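Local coordinates for protein CRISPR-associated endoribonuclease Cas6 1 (PDB 5YI6) that probably cleaves CRISPR transcripts as an RNA-binding endoribonuclease, yielding the CRISPR RNAs used in defence against viruses and other mobile genetic elements, at residues F125-T130 against V208-G213. Residues are numbered along the deposited sequence; the frame is centred on the assembly and turned at random.
With PO4 (phosphate ion), chain L.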
loop_
_atom_site.group_PDB
_atom_site.type_symbol
_atom_site.label_atom_id
_atom_site.label_comp_id
_atom_site.label_asym_id
_atom_site.label_seq_id
_atom_site.Cartn_x
_atom_site.Cartn_y
_atom_site.Cartn_z
ATOM N N PHE A 125 18.333 -4.745 1.700
ATOM C CA PHE A 125 17.198 -4.913 2.591
ATOM C C PHE A 125 17.604 -5.750 3.783
ATOM O O PHE A 125 18.365 -6.710 3.647
ATOM C CB PHE A 125 16.025 -5.592 1.915
ATOM C CG PHE A 125 15.508 -4.837 0.759
ATOM C CD1 PHE A 125 14.812 -3.643 0.948
ATOM C CD2 PHE A 125 15.719 -5.311 -0.528
ATOM C CE1 PHE A 125 14.327 -2.947 -0.130
ATOM C CE2 PHE A 125 15.245 -4.614 -1.609
ATOM C CZ PHE A 125 14.538 -3.444 -1.411
ATOM N N ASN A 126 17.069 -5.388 4.936
ATOM C CA ASN A 126 17.310 -6.120 6.166
ATOM C C ASN A 126 16.014 -6.179 6.962
ATOM O O ASN A 126 15.385 -7.230 7.034
ATOM C CB ASN A 126 18.458 -5.471 6.946
ATOM C CG ASN A 126 18.669 -6.101 8.302
ATOM O OD1 ASN A 126 18.427 -7.290 8.497
ATOM N ND2 ASN A 126 19.116 -5.292 9.261
ATOM N N ILE A 127 15.586 -5.072 7.562
ATOM C CA ILE A 127 14.330 -5.047 8.309
ATOM C C ILE A 127 13.296 -4.218 7.551
ATOM O O ILE A 127 13.578 -3.099 7.109
ATOM C CB ILE A 127 14.524 -4.497 9.729
ATOM C CG1 ILE A 127 15.548 -5.356 10.451
ATOM C CG2 ILE A 127 13.183 -4.523 10.460
ATOM C CD1 ILE A 127 15.874 -4.880 11.852
ATOM N N LEU A 128 12.099 -4.764 7.412
ATOM C CA LEU A 128 10.999 -4.083 6.754
ATOM C C LEU A 128 9.852 -3.940 7.745
ATOM O O LEU A 128 9.626 -4.819 8.584
ATOM C CB LEU A 128 10.525 -4.875 5.522
ATOM C CG LEU A 128 11.587 -5.086 4.432
ATOM C CD1 LEU A 128 11.064 -6.044 3.354
ATOM C CD2 LEU A 128 12.017 -3.753 3.831
ATOM N N LYS A 129 9.088 -2.859 7.622
ATOM C CA LYS A 129 7.877 -2.759 8.421
ATOM C C LYS A 129 6.755 -2.255 7.533
ATOM O O LYS A 129 6.984 -1.506 6.591
ATOM C CB LYS A 129 8.061 -1.844 9.629
ATOM C CG LYS A 129 8.038 -0.415 9.271
ATOM C CD LYS A 129 8.063 0.482 10.543
ATOM C CE LYS A 129 7.943 1.957 10.153
ATOM N NZ LYS A 129 8.037 2.910 11.316
ATOM N N THR A 130 5.540 -2.688 7.833
ATOM C CA THR A 130 4.388 -2.273 7.028
ATOM C C THR A 130 4.061 -0.805 7.308
ATOM O O THR A 130 4.073 -0.357 8.471
ATOM C CB THR A 130 3.177 -3.164 7.345
ATOM O OG1 THR A 130 2.907 -3.146 8.765
ATOM C CG2 THR A 130 3.423 -4.648 6.874
ATOM N N VAL A 208 6.553 -6.187 11.450
ATOM C CA VAL A 208 7.966 -5.907 11.270
ATOM C C VAL A 208 8.652 -7.247 11.050
ATOM O O VAL A 208 8.426 -8.197 11.826
ATOM C CB VAL A 208 8.570 -5.200 12.497
ATOM C CG1 VAL A 208 10.022 -4.870 12.224
ATOM C CG2 VAL A 208 7.778 -3.943 12.831
ATOM N N PHE A 209 9.503 -7.315 10.017
ATOM C CA PHE A 209 10.105 -8.601 9.665
ATOM C C PHE A 209 11.462 -8.399 9.015
ATOM O O PHE A 209 11.709 -7.393 8.357
ATOM C CB PHE A 209 9.186 -9.469 8.757
ATOM C CG PHE A 209 8.746 -8.825 7.439
ATOM C CD1 PHE A 209 9.247 -9.293 6.227
ATOM C CD2 PHE A 209 7.762 -7.838 7.412
ATOM C CE1 PHE A 209 8.809 -8.744 4.999
ATOM C CE2 PHE A 209 7.334 -7.273 6.202
ATOM C CZ PHE A 209 7.853 -7.738 4.987
ATOM N N LYS A 210 12.353 -9.359 9.242
ATOM C CA LYS A 210 13.648 -9.413 8.586
ATOM C C LYS A 210 13.509 -10.227 7.310
ATOM O O LYS A 210 12.758 -11.196 7.287
ATOM C CB LYS A 210 14.668 -10.096 9.494
ATOM C CG LYS A 210 15.180 -9.234 10.614
ATOM C CD LYS A 210 16.353 -9.897 11.310
ATOM C CE LYS A 210 15.872 -10.956 12.296
ATOM N NZ LYS A 210 15.680 -12.318 11.706
ATOM N N VAL A 211 14.251 -9.854 6.270
ATOM C CA VAL A 211 14.217 -10.592 5.007
ATOM C C VAL A 211 15.621 -10.938 4.560
ATOM O O VAL A 211 16.590 -10.225 4.845
ATOM C CB VAL A 211 13.520 -9.835 3.852
ATOM C CG1 VAL A 211 12.053 -9.756 4.068
ATOM C CG2 VAL A 211 14.161 -8.406 3.661
ATOM N N TRP A 212 15.722 -12.028 3.804
ATOM C CA TRP A 212 16.972 -12.367 3.156
ATOM C C TRP A 212 16.627 -13.202 1.917
ATOM O O TRP A 212 15.495 -13.675 1.754
ATOM C CB TRP A 212 17.927 -13.087 4.138
ATOM C CG TRP A 212 17.423 -14.405 4.704
ATOM C CD1 TRP A 212 17.696 -15.658 4.215
ATOM C CD2 TRP A 212 16.607 -14.603 5.856
ATOM N NE1 TRP A 212 17.105 -16.605 4.981
ATOM C CE2 TRP A 212 16.426 -15.992 6.000
ATOM C CE3 TRP A 212 16.002 -13.738 6.786
ATOM C CZ2 TRP A 212 15.686 -16.541 7.025
ATOM C CZ3 TRP A 212 15.260 -14.283 7.802
ATOM C CH2 TRP A 212 15.100 -15.679 7.913
ATOM N N GLY A 213 17.606 -13.363 1.030
ATOM C CA GLY A 213 17.392 -14.065 -0.223
ATOM C C GLY A 213 17.722 -13.183 -1.408
ATOM O O GLY A 213 18.603 -12.323 -1.340
HETATM P P PO4 L . 19.302 -8.712 0.770
HETATM O O1 PO4 L . 18.953 -9.414 -0.525
HETATM O O2 PO4 L . 18.200 -8.956 1.780
HETATM O O3 PO4 L . 20.604 -9.275 1.309
HETATM O O4 PO4 L . 19.460 -7.220 0.518
#
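L128 and F209 form the hydrogen-bonded pair of an antiparallel strand pairing in the four-stranded sheet of the C-terminal, RAMP-type half of Cas6. L128 N donates to F209 O (2.8 Å, N-H...O 177°), and F209 N returns a bond to L128 O. A third bond runs from V211 N to N126 O at 3.0 Å, so the pairing continues just before strand 127-130 begins. N126 O also receives a CA-H...O contact from K210.

On the buried face, L128 CB lies over one face of the F209 ring, off centre toward the rim, in a CH-pi contact. F209 CG sits between its own backbone N and carbonyl carbon (chi1 57°), which puts CG nearer to L128 than CB is. L128 CD1 reaches both F209 CE1 and V211 CG2. F125 CB touches the same V211 methyl. Helix 215-224 covers this face through Y222 and I218, and F226 meets the F209 ring edge-to-face.

On the other face, I127 CG2 packs on V208 CG1 at 3.6 Å, and I127 CG1 on K210 CG. The K210 chain bends at chi3 and chi4, and its NZ forms a salt bridge with E185 on strand 182-195. Strand 237-240 pairs with the other edge of 127-130. Near the G213 end, a phosphate ion, probably from the crystallisation liquor, accepts a nearly straight hydrogen bond from F125 N to its O4 at 3.0 Å.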